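Local structure of NAD nucleotidase (Haemophilus influenzae, 3ZTV) at residues Ile18-Glu29 with Val41-Val49; Asp86-Asn94 with Lys338-Tyr346. The protein degrades NAD in the periplasm to adenosine and nicotinamide riboside, acting as a zinc-dependent pyrophosphatase and 5'-nucleotidase with highest activity on AMP. All coordinates share one frame; numbering follows the deposited sequence.

Contact 1: Ile18-Glu29 with Val41-Val49. With ZN (zinc ion), chain C.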
ATOM      1  N   ILE A  18      -3.737  11.238 -26.643  1.00  4.45           N
ATOM      2  CA  ILE A  18      -4.539  10.061 -26.998  1.00  4.35           C
ATOM      3  C   ILE A  18      -4.275   8.938 -25.989  1.00  3.46           C
ATOM      4  O   ILE A  18      -3.333   9.021 -25.171  1.00  4.24           O
ATOM      5  CB  ILE A  18      -4.262   9.524 -28.439  1.00  5.50           C
ATOM      6  CG1 ILE A  18      -2.917   8.790 -28.560  1.00  5.44           C
ATOM      7  CG2 ILE A  18      -4.341  10.639 -29.462  1.00  5.82           C
ATOM      8  CD1 ILE A  18      -2.796   7.967 -29.861  1.00  6.11           C
ATOM      9  N   ASN A  19      -5.063   7.865 -26.060  1.00  4.64           N
ATOM     10  CA  ASN A  19      -4.860   6.718 -25.175  1.00  4.33           C
ATOM     11  C   ASN A  19      -5.517   5.495 -25.786  1.00  4.04           C
ATOM     12  O   ASN A  19      -6.474   5.612 -26.556  1.00  3.84           O
ATOM     13  CB  ASN A  19      -5.477   6.971 -23.796  1.00  5.11           C
ATOM     14  CG  ASN A  19      -6.974   7.219 -23.874  1.00  4.59           C
ATOM     15  OD1 ASN A  19      -7.796   6.306 -23.683  1.00  6.97           O
ATOM     16  ND2 ASN A  19      -7.341   8.454 -24.166  1.00  4.06           N
ATOM     17  N   ASP A  20      -4.992   4.316 -25.460  1.00  3.52           N
ATOM     18  CA  ASP A  20      -5.681   3.061 -25.759  1.00  4.73           C
ATOM     19  C   ASP A  20      -5.965   2.885 -27.253  1.00  4.00           C
ATOM     20  O   ASP A  20      -7.056   2.467 -27.667  1.00  4.88           O
ATOM     21  CB  ASP A  20      -6.974   2.946 -24.946  1.00  4.38           C
ATOM     22  CG  ASP A  20      -6.708   2.820 -23.457  1.00  4.50           C
ATOM     23  OD1 ASP A  20      -6.479   1.684 -22.966  1.00  4.44           O
ATOM     24  OD2 ASP A  20      -6.712   3.857 -22.762  1.00  4.60           O
ATOM     25  N   HIS A  21      -4.985   3.209 -28.078  1.00  4.77           N
ATOM     26  CA  HIS A  21      -5.194   2.982 -29.508  1.00  4.24           C
ATOM     27  C   HIS A  21      -5.226   1.495 -29.899  1.00  4.77           C
ATOM     28  O   HIS A  21      -5.833   1.149 -30.914  1.00  5.13           O
ATOM     29  CB  HIS A  21      -4.290   3.858 -30.414  1.00  4.66           C
ATOM     30  CG  HIS A  21      -2.939   3.290 -30.732  1.00  4.27           C
ATOM     31  ND1 HIS A  21      -1.804   3.612 -30.012  1.00  6.19           N
ATOM     32  CD2 HIS A  21      -2.525   2.502 -31.757  1.00  6.17           C
ATOM     33  CE1 HIS A  21      -0.760   3.009 -30.554  1.00  6.50           C
ATOM     34  NE2 HIS A  21      -1.170   2.339 -31.619  1.00  6.67           N
ATOM     35  N   HIS A  22      -4.629   0.636 -29.078  1.00  4.38           N
ATOM     36  CA  HIS A  22      -4.786  -0.822 -29.233  1.00  4.61           C
ATOM     37  C   HIS A  22      -4.530  -1.306 -30.669  1.00  5.38           C
ATOM     38  O   HIS A  22      -5.291  -2.109 -31.215  1.00  5.63           O
ATOM     39  CB  HIS A  22      -6.173  -1.250 -28.760  1.00  6.39           C
ATOM     40  CG  HIS A  22      -6.304  -1.345 -27.268  1.00  5.40           C
ATOM     41  ND1 HIS A  22      -5.807  -2.400 -26.534  1.00  6.36           N
ATOM     42  CD2 HIS A  22      -6.921  -0.531 -26.376  1.00  5.24           C
ATOM     43  CE1 HIS A  22      -6.080  -2.217 -25.252  1.00  4.66           C
ATOM     44  NE2 HIS A  22      -6.775  -1.096 -25.131  1.00  4.97           N
ATOM     45  N   SER A  23      -3.482  -0.772 -31.280  1.00  4.90           N
ATOM     46  CA  SER A  23      -3.065  -1.204 -32.610  1.00  5.36           C
ATOM     47  C   SER A  23      -4.073  -0.908 -33.719  1.00  5.61           C
ATOM     48  O   SER A  23      -4.006  -1.521 -34.797  1.00  5.81           O
ATOM     49  CB  SER A  23      -2.663  -2.691 -32.603  1.00  5.14           C
ATOM     50  OG  SER A  23      -1.586  -2.918 -31.710  1.00  5.34           O
ATOM     51  N   TYR A  24      -4.987   0.039 -33.476  1.00  5.23           N
ATOM     52  CA  TYR A  24      -5.933   0.470 -34.510  1.00  4.63           C
ATOM     53  C   TYR A  24      -5.261   1.488 -35.424  1.00  5.96           C
ATOM     54  O   TYR A  24      -5.440   2.709 -35.273  1.00  7.00           O
ATOM     55  CB  TYR A  24      -7.214   1.053 -33.902  1.00  6.40           C
ATOM     56  CG  TYR A  24      -8.215  -0.003 -33.513  1.00  5.60           C
ATOM     57  CD1 TYR A  24      -7.994  -0.839 -32.425  1.00  8.01           C
ATOM     58  CD2 TYR A  24      -9.384  -0.179 -34.248  1.00 10.07           C
ATOM     59  CE1 TYR A  24      -8.910  -1.816 -32.071  1.00  8.51           C
ATOM     60  CE2 TYR A  24     -10.308  -1.154 -33.905  1.00 11.38           C
ATOM     61  CZ  TYR A  24     -10.065  -1.966 -32.811  1.00  9.51           C
ATOM     62  OH  TYR A  24     -10.992  -2.928 -32.481  1.00 12.59           O
ATOM     63  N   LEU A  25      -4.487   0.994 -36.380  1.00  6.27           N
ATOM     64  CA  LEU A  25      -3.804   1.891 -37.304  1.00  6.29           C
ATOM     65  C   LEU A  25      -4.745   2.456 -38.364  1.00  6.77           C
ATOM     66  O   LEU A  25      -4.548   3.572 -38.848  1.00  7.75           O
ATOM     67  CB  LEU A  25      -2.625   1.187 -37.982  1.00  6.95           C
ATOM     68  CG  LEU A  25      -1.272   1.314 -37.276  1.00  9.75           C
ATOM     69  CD1 LEU A  25      -1.336   0.869 -35.822  1.00 11.01           C
ATOM     70  CD2 LEU A  25      -0.198   0.546 -38.031  1.00 11.18           C
ATOM     71  N   GLU A  26      -5.769   1.687 -38.721  1.00  6.33           N
ATOM     72  CA  GLU A  26      -6.737   2.112 -39.726  1.00  6.97           C
ATOM     73  C   GLU A  26      -7.980   2.642 -39.029  1.00  6.73           C
ATOM     74  O   GLU A  26      -8.188   2.372 -37.853  1.00  7.40           O
ATOM     75  CB  GLU A  26      -7.119   0.933 -40.633  1.00  8.43           C
ATOM     76  CG  GLU A  26      -5.981   0.389 -41.494  1.00 12.13           C
ATOM     77  CD  GLU A  26      -6.452  -0.663 -42.489  1.00 16.25           C
ATOM     78  OE1 GLU A  26      -7.420  -0.393 -43.233  1.00 21.98           O
ATOM     79  OE2 GLU A  26      -5.858  -1.758 -42.535  1.00 12.80           O
ATOM     80  N   PRO A  27      -8.818   3.388 -39.764  1.00  7.23           N
ATOM     81  CA  PRO A  27     -10.116   3.820 -39.235  1.00  6.69           C
ATOM     82  C   PRO A  27     -11.002   2.616 -38.914  1.00  7.23           C
ATOM     83  O   PRO A  27     -10.712   1.497 -39.367  1.00  9.83           O
ATOM     84  CB  PRO A  27     -10.722   4.625 -40.400  1.00  8.31           C
ATOM     85  CG  PRO A  27      -9.543   5.061 -41.206  1.00  9.42           C
ATOM     86  CD  PRO A  27      -8.589   3.898 -41.130  1.00  9.39           C
ATOM     87  N   HIS A  28     -12.057   2.830 -38.137  1.00  8.17           N
ATOM     88  CA  HIS A  28     -13.059   1.793 -37.921  1.00  8.31           C
ATOM     89  C   HIS A  28     -14.461   2.406 -37.957  1.00  9.00           C
ATOM     90  O   HIS A  28     -14.628   3.622 -37.855  1.00  9.15           O
ATOM     91  CB  HIS A  28     -12.798   1.013 -36.623  1.00  8.06           C
ATOM     92  CG  HIS A  28     -12.979   1.824 -35.379  1.00  9.53           C
ATOM     93  ND1 HIS A  28     -12.025   2.707 -34.915  1.00  8.06           N
ATOM     94  CD2 HIS A  28     -13.999   1.874 -34.490  1.00 10.46           C
ATOM     95  CE1 HIS A  28     -12.455   3.274 -33.802  1.00  9.35           C
ATOM     96  NE2 HIS A  28     -13.649   2.786 -33.522  1.00 11.21           N
ATOM     97  N   GLU A  29     -15.471   1.560 -38.101  1.00  9.52           N
ATOM     98  CA  GLU A  29     -16.834   2.045 -38.237  1.00 11.37           C
ATOM     99  C   GLU A  29     -17.490   2.314 -36.883  1.00 11.94           C
ATOM    100  O   GLU A  29     -17.234   1.607 -35.901  1.00 12.82           O
ATOM    101  CB  GLU A  29     -17.648   1.025 -39.028  1.00 12.12           C
ATOM    102  CG  GLU A  29     -19.034   1.473 -39.426  1.00 14.27           C
ATOM    103  CD  GLU A  29     -19.715   0.446 -40.307  1.00 17.64           C
ATOM    104  OE1 GLU A  29     -19.468   0.451 -41.530  1.00 18.01           O
ATOM    105  OE2 GLU A  29     -20.476  -0.380 -39.766  1.00 20.45           O
ATOM    106  N   VAL A  41     -20.550   5.693 -40.046  1.00  9.89           N
ATOM    107  CA  VAL A  41     -19.432   6.531 -40.466  1.00 10.22           C
ATOM    108  C   VAL A  41     -18.126   5.847 -40.074  1.00  8.52           C
ATOM    109  O   VAL A  41     -18.131   4.920 -39.260  1.00  9.32           O
ATOM    110  CB  VAL A  41     -19.489   7.930 -39.803  1.00  9.10           C
ATOM    111  CG1 VAL A  41     -20.803   8.621 -40.141  1.00 10.26           C
ATOM    112  CG2 VAL A  41     -19.295   7.831 -38.285  1.00 10.79           C
ATOM    113  N   ASP A  42     -17.020   6.286 -40.672  1.00  7.86           N
ATOM    114  CA  ASP A  42     -15.696   5.829 -40.267  1.00  9.14           C
ATOM    115  C   ASP A  42     -15.028   6.878 -39.388  1.00  7.61           C
ATOM    116  O   ASP A  42     -15.110   8.080 -39.678  1.00  8.97           O
ATOM    117  CB  ASP A  42     -14.821   5.549 -41.487  1.00  9.06           C
ATOM    118  CG  ASP A  42     -15.303   4.350 -42.281  1.00 12.20           C
ATOM    119  OD1 ASP A  42     -15.752   3.369 -41.653  1.00 12.24           O
ATOM    120  OD2 ASP A  42     -15.257   4.403 -43.526  1.00 15.34           O
ATOM    121  N   ILE A  43     -14.376   6.419 -38.318  1.00  6.57           N
ATOM    122  CA  ILE A  43     -13.630   7.294 -37.414  1.00  8.01           C
ATOM    123  C   ILE A  43     -12.229   6.763 -37.163  1.00  8.34           C
ATOM    124  O   ILE A  43     -11.951   5.575 -37.324  1.00  6.82           O
ATOM    125  CB  ILE A  43     -14.327   7.462 -36.043  1.00  8.32           C
ATOM    126  CG1 ILE A  43     -14.686   6.104 -35.426  1.00  8.91           C
ATOM    127  CG2 ILE A  43     -15.566   8.335 -36.169  1.00  9.62           C
ATOM    128  CD1 ILE A  43     -15.076   6.178 -33.950  1.00 11.43           C
ATOM    129  N   GLY A  44     -11.334   7.669 -36.794  1.00  6.76           N
ATOM    130  CA  GLY A  44     -10.044   7.274 -36.277  1.00  6.96           C
ATOM    131  C   GLY A  44      -8.993   6.905 -37.301  1.00  6.55           C
ATOM    132  O   GLY A  44      -9.018   7.364 -38.448  1.00  8.04           O
ATOM    133  N   GLY A  45      -8.062   6.059 -36.871  1.00  6.52           N
ATOM    134  CA  GLY A  45      -6.898   5.714 -37.665  1.00  7.38           C
ATOM    135  C   GLY A  45      -5.726   6.614 -37.322  1.00  5.90           C
ATOM    136  O   GLY A  45      -5.909   7.787 -36.978  1.00  6.59           O
ATOM    137  N   PHE A  46      -4.518   6.068 -37.397  1.00  6.42           N
ATOM    138  CA  PHE A  46      -3.348   6.825 -36.977  1.00  6.50           C
ATOM    139  C   PHE A  46      -2.920   7.919 -37.949  1.00  6.64           C
ATOM    140  O   PHE A  46      -2.226   8.848 -37.547  1.00  7.44           O
ATOM    141  CB  PHE A  46      -2.169   5.913 -36.615  1.00  7.04           C
ATOM    142  CG  PHE A  46      -1.589   6.208 -35.256  1.00  5.54           C
ATOM    143  CD1 PHE A  46      -0.644   7.214 -35.095  1.00  6.15           C
ATOM    144  CD2 PHE A  46      -1.999   5.493 -34.141  1.00  7.23           C
ATOM    145  CE1 PHE A  46      -0.117   7.497 -33.854  1.00  7.44           C
ATOM    146  CE2 PHE A  46      -1.470   5.781 -32.887  1.00  6.86           C
ATOM    147  CZ  PHE A  46      -0.525   6.779 -32.750  1.00  7.49           C
ATOM    148  N   SER A  47      -3.316   7.834 -39.218  1.00  7.53           N
ATOM    149  CA  SER A  47      -3.004   8.928 -40.131  1.00  6.65           C
ATOM    150  C   SER A  47      -3.722  10.200 -39.681  1.00  6.16           C
ATOM    151  O   SER A  47      -3.119  11.280 -39.641  1.00  7.72           O
ATOM    152  CB  SER A  47      -3.385   8.575 -41.564  1.00  7.65           C
ATOM    153  OG  SER A  47      -3.063   9.650 -42.433  1.00 11.34           O
ATOM    154  N   ALA A  48      -5.003  10.079 -39.338  1.00  5.99           N
ATOM    155  CA  ALA A  48      -5.759  11.209 -38.801  1.00  6.08           C
ATOM    156  C   ALA A  48      -5.177  11.690 -37.470  1.00  5.33           C
ATOM    157  O   ALA A  48      -5.083  12.895 -37.239  1.00  6.70           O
ATOM    158  CB  ALA A  48      -7.229  10.844 -38.648  1.00  6.74           C
ATOM    159  N   VAL A  49      -4.795  10.765 -36.589  1.00  5.08           N
ATOM    160  CA  VAL A  49      -4.205  11.147 -35.299  1.00  5.68           C
ATOM    161  C   VAL A  49      -2.977  12.026 -35.515  1.00  5.63           C
ATOM    162  O   VAL A  49      -2.879  13.136 -34.965  1.00  5.94           O
ATOM    163  CB  VAL A  49      -3.818   9.920 -34.432  1.00  5.43           C
ATOM    164  CG1 VAL A  49      -2.910  10.335 -33.296  1.00  6.59           C
ATOM    165  CG2 VAL A  49      -5.063   9.243 -33.885  1.00  6.77           C
TER
HETATM  166 ZN    ZN C1599      -7.134  -0.181 -23.261  1.00  4.77          ZN
HETATM  167  O   HOH W   1      -5.136   5.724 -40.542  1.00  8.18           O
HETATM  168  O   HOH W   2      -9.514   3.441 -35.652  1.00  7.88           O
HETATM  169  O   HOH W   3      -7.435  -0.865 -21.337  1.00  5.46           O
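Phe-46 drives the edge of its ring into the face of His-21, a T-shaped pair with planes at 71° and centroids 4.8 Å apart. CE2 of Phe-46 does the touching, 3.5 Å above the middle of the imidazole. His-21 can offer that face because its CG sits between the backbone N and the carbonyl carbon (chi1 87°); Asp-86 bonds to NE2, and with ND1 also bonded elsewhere the ring's rotation is held. Farther along the phenyl rim, Phe-46 CZ rests 3.9 Å from Ile-18 CD1, while CG2 of the same isoleucine reaches Val-49.

The second cluster lies at the hairpin. Ile-43 lays CG1 over a face of the His-28 ring, 4.1 Å from its centroid, a CH-pi contact in addition to the two backbone bonds (His-28 N to Ile-43 O and Ile-43 N to His-28 O) of this antiparallel hydrogen-bonded pair. Water 2 sits at the ring edge, in plane, and ties His-28 ND1 to Glu-26 O. On the other side of this ribbon Glu-29 and Asp-42 both turn to Lys-299, which should offset their like charges. Between the clusters Gly-45, the N-cap of helix 46-59, packs closely on Pro-27, and Phe-46 N bonds to Leu-25 O at 2.9 Å.

Flanking His-21, Asp-20 OD1 and His-22 NE2 bind zinc; Asp-70 completes the protein ligands of this Asp-X-His metal site of the calcineurin-like phosphoesterase fold.

Contact 2: Asp86-Asn94 with Lys338-Tyr346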
ATOM      1  N   ASP A  86       3.133  -0.282 -34.547  1.00  7.33           N
ATOM      2  CA  ASP A  86       2.707   0.704 -33.561  1.00  6.37           C
ATOM      3  C   ASP A  86       3.843   1.661 -33.243  1.00  6.84           C
ATOM      4  O   ASP A  86       3.640   2.874 -33.189  1.00  6.53           O
ATOM      5  CB  ASP A  86       2.191   0.015 -32.301  1.00  7.04           C
ATOM      6  CG  ASP A  86       0.886  -0.701 -32.540  1.00  7.21           C
ATOM      7  OD1 ASP A  86      -0.112  -0.005 -32.821  1.00  8.21           O
ATOM      8  OD2 ASP A  86       0.853  -1.947 -32.466  1.00  7.62           O
ATOM      9  N   ALA A  87       5.049   1.134 -33.043  1.00  7.26           N
ATOM     10  CA  ALA A  87       6.198   1.994 -32.786  1.00  8.34           C
ATOM     11  C   ALA A  87       6.429   2.973 -33.933  1.00  8.14           C
ATOM     12  O   ALA A  87       6.730   4.148 -33.702  1.00  8.71           O
ATOM     13  CB  ALA A  87       7.461   1.163 -32.506  1.00  8.19           C
ATOM     14  N   ALA A  88       6.277   2.492 -35.166  1.00  7.99           N
ATOM     15  CA  ALA A  88       6.521   3.320 -36.338  1.00  7.95           C
ATOM     16  C   ALA A  88       5.566   4.515 -36.409  1.00  7.19           C
ATOM     17  O   ALA A  88       5.984   5.656 -36.653  1.00  7.29           O
ATOM     18  CB  ALA A  88       6.432   2.474 -37.611  1.00  9.82           C
ATOM     19  N   VAL A  89       4.280   4.259 -36.216  1.00  6.31           N
ATOM     20  CA  VAL A  89       3.310   5.355 -36.305  1.00  7.28           C
ATOM     21  C   VAL A  89       3.394   6.295 -35.096  1.00  6.92           C
ATOM     22  O   VAL A  89       3.201   7.511 -35.231  1.00  7.22           O
ATOM     23  CB  VAL A  89       1.865   4.875 -36.589  1.00  6.81           C
ATOM     24  CG1 VAL A  89       1.802   4.101 -37.928  1.00  8.82           C
ATOM     25  CG2 VAL A  89       1.323   4.027 -35.447  1.00  7.99           C
ATOM     26  N   MET A  90       3.714   5.748 -33.929  1.00  6.60           N
ATOM     27  CA  MET A  90       3.941   6.580 -32.743  1.00  6.43           C
ATOM     28  C   MET A  90       5.146   7.492 -32.935  1.00  6.87           C
ATOM     29  O   MET A  90       5.087   8.688 -32.632  1.00  8.16           O
ATOM     30  CB  MET A  90       4.131   5.700 -31.504  1.00  6.77           C
ATOM     31  CG  MET A  90       2.856   4.997 -31.066  1.00  6.87           C
ATOM     32  SD  MET A  90       3.119   3.684 -29.851  1.00  9.18           S
ATOM     33  CE  MET A  90       3.363   4.625 -28.336  1.00  9.23           C
ATOM     34  N   ASN A  91       6.240   6.937 -33.461  1.00  7.13           N
ATOM     35  CA  ASN A  91       7.422   7.737 -33.746  1.00  7.79           C
ATOM     36  C   ASN A  91       7.076   8.883 -34.693  1.00  8.14           C
ATOM     37  O   ASN A  91       7.541  10.012 -34.511  1.00  9.65           O
ATOM     38  CB  ASN A  91       8.522   6.868 -34.351  1.00  7.22           C
ATOM     39  CG  ASN A  91       9.189   5.969 -33.325  1.00  8.93           C
ATOM     40  OD1 ASN A  91       9.038   6.162 -32.115  1.00  8.93           O
ATOM     41  ND2 ASN A  91       9.948   4.993 -33.802  1.00 10.28           N
ATOM     42  N   ALA A  92       6.249   8.592 -35.696  1.00  8.50           N
ATOM     43  CA  ALA A  92       5.859   9.589 -36.693  1.00  8.42           C
ATOM     44  C   ALA A  92       5.005  10.712 -36.108  1.00  9.54           C
ATOM     45  O   ALA A  92       4.908  11.796 -36.692  1.00 12.05           O
ATOM     46  CB  ALA A  92       5.141   8.924 -37.865  1.00 10.23           C
ATOM     47  N   GLY A  93       4.376  10.453 -34.962  1.00  8.14           N
ATOM     48  CA  GLY A  93       3.605  11.465 -34.267  1.00  7.77           C
ATOM     49  C   GLY A  93       4.415  12.339 -33.325  1.00  8.54           C
ATOM     50  O   GLY A  93       3.896  13.325 -32.799  1.00  8.76           O
ATOM     51  N   ASN A  94       5.676  11.976 -33.091  1.00  8.36           N
ATOM     52  CA  ASN A  94       6.552  12.775 -32.233  1.00  9.99           C
ATOM     53  C   ASN A  94       5.921  13.138 -30.888  1.00  8.20           C
ATOM     54  O   ASN A  94       5.977  14.287 -30.437  1.00  9.28           O
ATOM     55  CB  ASN A  94       7.029  14.030 -32.972  1.00 11.33           C
ATOM     56  CG  ASN A  94       7.944  13.700 -34.130  1.00 13.77           C
ATOM     57  OD1 ASN A  94       7.583  13.878 -35.295  1.00 17.42           O
ATOM     58  ND2 ASN A  94       9.131  13.203 -33.817  1.00 14.67           N
ATOM     59  N   LYS A 338       3.440  11.235 -44.245  1.00 11.38           N
ATOM     60  CA  LYS A 338       4.384  10.246 -43.734  1.00 12.53           C
ATOM     61  C   LYS A 338       3.660   9.016 -43.171  1.00 10.45           C
ATOM     62  O   LYS A 338       4.032   7.874 -43.455  1.00 10.75           O
ATOM     63  CB  LYS A 338       5.299  10.871 -42.677  1.00 14.24           C
ATOM     64  CG  LYS A 338       6.275   9.897 -42.034  1.00 17.23           C
ATOM     65  CD  LYS A 338       7.455  10.623 -41.393  1.00 25.67           C
ATOM     66  CE  LYS A 338       7.026  11.489 -40.222  1.00 28.79           C
ATOM     67  NZ  LYS A 338       8.200  12.124 -39.552  1.00 31.91           N
ATOM     68  N   THR A 339       2.621   9.257 -42.376  1.00  9.57           N
ATOM     69  CA  THR A 339       1.893   8.161 -41.746  1.00 10.44           C
ATOM     70  C   THR A 339       1.131   7.344 -42.788  1.00  8.82           C
ATOM     71  O   THR A 339       1.043   6.122 -42.671  1.00  9.55           O
ATOM     72  CB  THR A 339       0.964   8.669 -40.632  1.00  7.99           C
ATOM     73  OG1 THR A 339       1.725   9.462 -39.716  1.00  8.87           O
ATOM     74  CG2 THR A 339       0.341   7.504 -39.875  1.00  8.37           C
ATOM     75  N   ASP A 340       0.596   8.002 -43.814  1.00  9.08           N
ATOM     76  CA  ASP A 340      -0.045   7.302 -44.930  1.00 10.00           C
ATOM     77  C   ASP A 340       0.913   6.314 -45.596  1.00 10.03           C
ATOM     78  O   ASP A 340       0.526   5.204 -45.947  1.00 10.97           O
ATOM     79  CB  ASP A 340      -0.522   8.302 -45.989  1.00 11.27           C
ATOM     80  CG  ASP A 340      -1.796   9.020 -45.596  1.00 12.12           C
ATOM     81  OD1 ASP A 340      -2.552   8.505 -44.746  1.00 14.49           O
ATOM     82  OD2 ASP A 340      -2.062  10.094 -46.177  1.00 15.25           O
ATOM     83  N   LYS A 341       2.157   6.735 -45.786  1.00  8.97           N
ATOM     84  CA  LYS A 341       3.175   5.874 -46.389  1.00 10.99           C
ATOM     85  C   LYS A 341       3.467   4.651 -45.515  1.00 11.01           C
ATOM     86  O   LYS A 341       3.564   3.522 -46.013  1.00 11.56           O
ATOM     87  CB  LYS A 341       4.460   6.664 -46.636  1.00 14.11           C
ATOM     88  CG  LYS A 341       4.359   7.703 -47.750  1.00 16.49           C
ATOM     89  CD  LYS A 341       5.630   8.550 -47.857  1.00 18.27           C
ATOM     90  CE  LYS A 341       6.861   7.791 -47.390  1.00 23.41           C
ATOM     91  NZ  LYS A 341       7.124   6.570 -48.191  1.00 27.13           N
ATOM     92  N   LEU A 342       3.608   4.873 -44.210  1.00  9.75           N
ATOM     93  CA  LEU A 342       3.849   3.779 -43.274  1.00  8.91           C
ATOM     94  C   LEU A 342       2.692   2.795 -43.286  1.00  9.86           C
ATOM     95  O   LEU A 342       2.901   1.584 -43.363  1.00 10.48           O
ATOM     96  CB  LEU A 342       4.074   4.304 -41.851  1.00 10.31           C
ATOM     97  CG  LEU A 342       5.366   5.081 -41.618  1.00 10.74           C
ATOM     98  CD1 LEU A 342       5.355   5.780 -40.259  1.00 12.31           C
ATOM     99  CD2 LEU A 342       6.569   4.159 -41.731  1.00 12.39           C
ATOM    100  N   ILE A 343       1.474   3.310 -43.211  1.00  9.30           N
ATOM    101  CA  ILE A 343       0.315   2.432 -43.141  1.00  9.68           C
ATOM    102  C   ILE A 343       0.117   1.629 -44.435  1.00 12.23           C
ATOM    103  O   ILE A 343      -0.258   0.456 -44.395  1.00 12.77           O
ATOM    104  CB  ILE A 343      -0.950   3.199 -42.714  1.00  9.91           C
ATOM    105  CG1 ILE A 343      -0.801   3.670 -41.261  1.00 11.11           C
ATOM    106  CG2 ILE A 343      -2.186   2.319 -42.841  1.00 12.98           C
ATOM    107  CD1 ILE A 343      -1.918   4.592 -40.797  1.00 12.68           C
ATOM    108  N   ALA A 344       0.385   2.249 -45.581  1.00 11.18           N
ATOM    109  CA  ALA A 344       0.312   1.539 -46.858  1.00 11.82           C
ATOM    110  C   ALA A 344       1.291   0.373 -46.877  1.00 11.59           C
ATOM    111  O   ALA A 344       0.957  -0.735 -47.314  1.00 11.19           O
ATOM    112  CB  ALA A 344       0.599   2.495 -48.012  1.00 13.34           C
ATOM    113  N   LYS A 345       2.502   0.622 -46.398  1.00 10.37           N
ATOM    114  CA  LYS A 345       3.522  -0.414 -46.326  1.00 12.29           C
ATOM    115  C   LYS A 345       3.098  -1.558 -45.411  1.00 12.88           C
ATOM    116  O   LYS A 345       3.207  -2.735 -45.776  1.00 12.71           O
ATOM    117  CB  LYS A 345       4.855   0.173 -45.855  1.00 13.58           C
ATOM    118  CG  LYS A 345       5.951  -0.864 -45.673  1.00 16.11           C
ATOM    119  CD  LYS A 345       7.251  -0.244 -45.183  1.00 17.85           C
ATOM    120  CE  LYS A 345       7.139   0.210 -43.735  1.00 19.04           C
ATOM    121  NZ  LYS A 345       8.412   0.811 -43.247  1.00 21.01           N
ATOM    122  N   TYR A 346       2.617  -1.218 -44.213  1.00 10.95           N
ATOM    123  CA  TYR A 346       2.224  -2.241 -43.243  1.00 10.27           C
ATOM    124  C   TYR A 346       0.964  -2.988 -43.662  1.00 10.98           C
ATOM    125  O   TYR A 346       0.834  -4.189 -43.409  1.00 11.00           O
ATOM    126  CB  TYR A 346       2.085  -1.660 -41.822  1.00 10.12           C
ATOM    127  CG  TYR A 346       3.413  -1.375 -41.167  1.00 12.03           C
ATOM    128  CD1 TYR A 346       4.258  -2.410 -40.800  1.00 12.67           C
ATOM    129  CD2 TYR A 346       3.825  -0.071 -40.914  1.00 11.02           C
ATOM    130  CE1 TYR A 346       5.483  -2.159 -40.200  1.00 12.74           C
ATOM    131  CE2 TYR A 346       5.047   0.187 -40.318  1.00 13.92           C
ATOM    132  CZ  TYR A 346       5.869  -0.860 -39.965  1.00 12.63           C
ATOM    133  OH  TYR A 346       7.086  -0.608 -39.369  1.00 16.94           O
TER
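Tyr-346 meets Ala-88 obliquely: the methyl CB lies 3.8 Å from ring atom CE2 and 3.6 Å from the hydroxyl OH, so it borders the phenol end of the ring. One face of the ring carries CE of Lys-345, from its own helix, offset toward the rim, and Phe-81 adds an edge-to-face ring pair. This is antiparallel helix-helix packing, the axes of segments 86-93 and 338-346 running at 175° and 9.9 Å apart at their closest.

Two alanines one turn apart, Ala-88 and Ala-92, present small methyls to the opposite helix, and CD1 of Leu-342 reaches both. It lies 4.0 Å from Ala-92 CB and also approaches the carbonyl O of Ala-88. Val-89 works beside this row: its side chain and that of Thr-339 cross at about a right angle, CG1 of Val-89 lying 4.2 Å from CG2 of Thr-339 and 4.3 Å from CG1 of Ile-343. CG2 of Thr-339 stands anti to the backbone N, which turns the methyl to the valine and OG1 to Ala-92; that hydroxyl is held by Asp-336 and Asn-50. At the solvent-facing end Lys-338 bends at chi3 (65°), bringing CE to 4.0 Å from Ala-92 CB.

Overall arrangement
Contact 1 closes before contact 2 opens along the chain, yet their centres are about 12 Å apart, on the same side of the chain's centre. Helix 46-59, which starts in contact 1, packs on helix 84-93 of contact 2 through Phe-46 and Val-89. Polar ties join them too: Ser-47 with Asp-340, and Ser-23 with Asp-86. Helix 84-93 therefore touches both the zinc-binding loop and helix 337-353, some 240 residues later in sequence. Through helix 84-93 the metal-binding loop of the phosphoesterase domain and this helix from far along the chain are joined by a series of side-chain contacts.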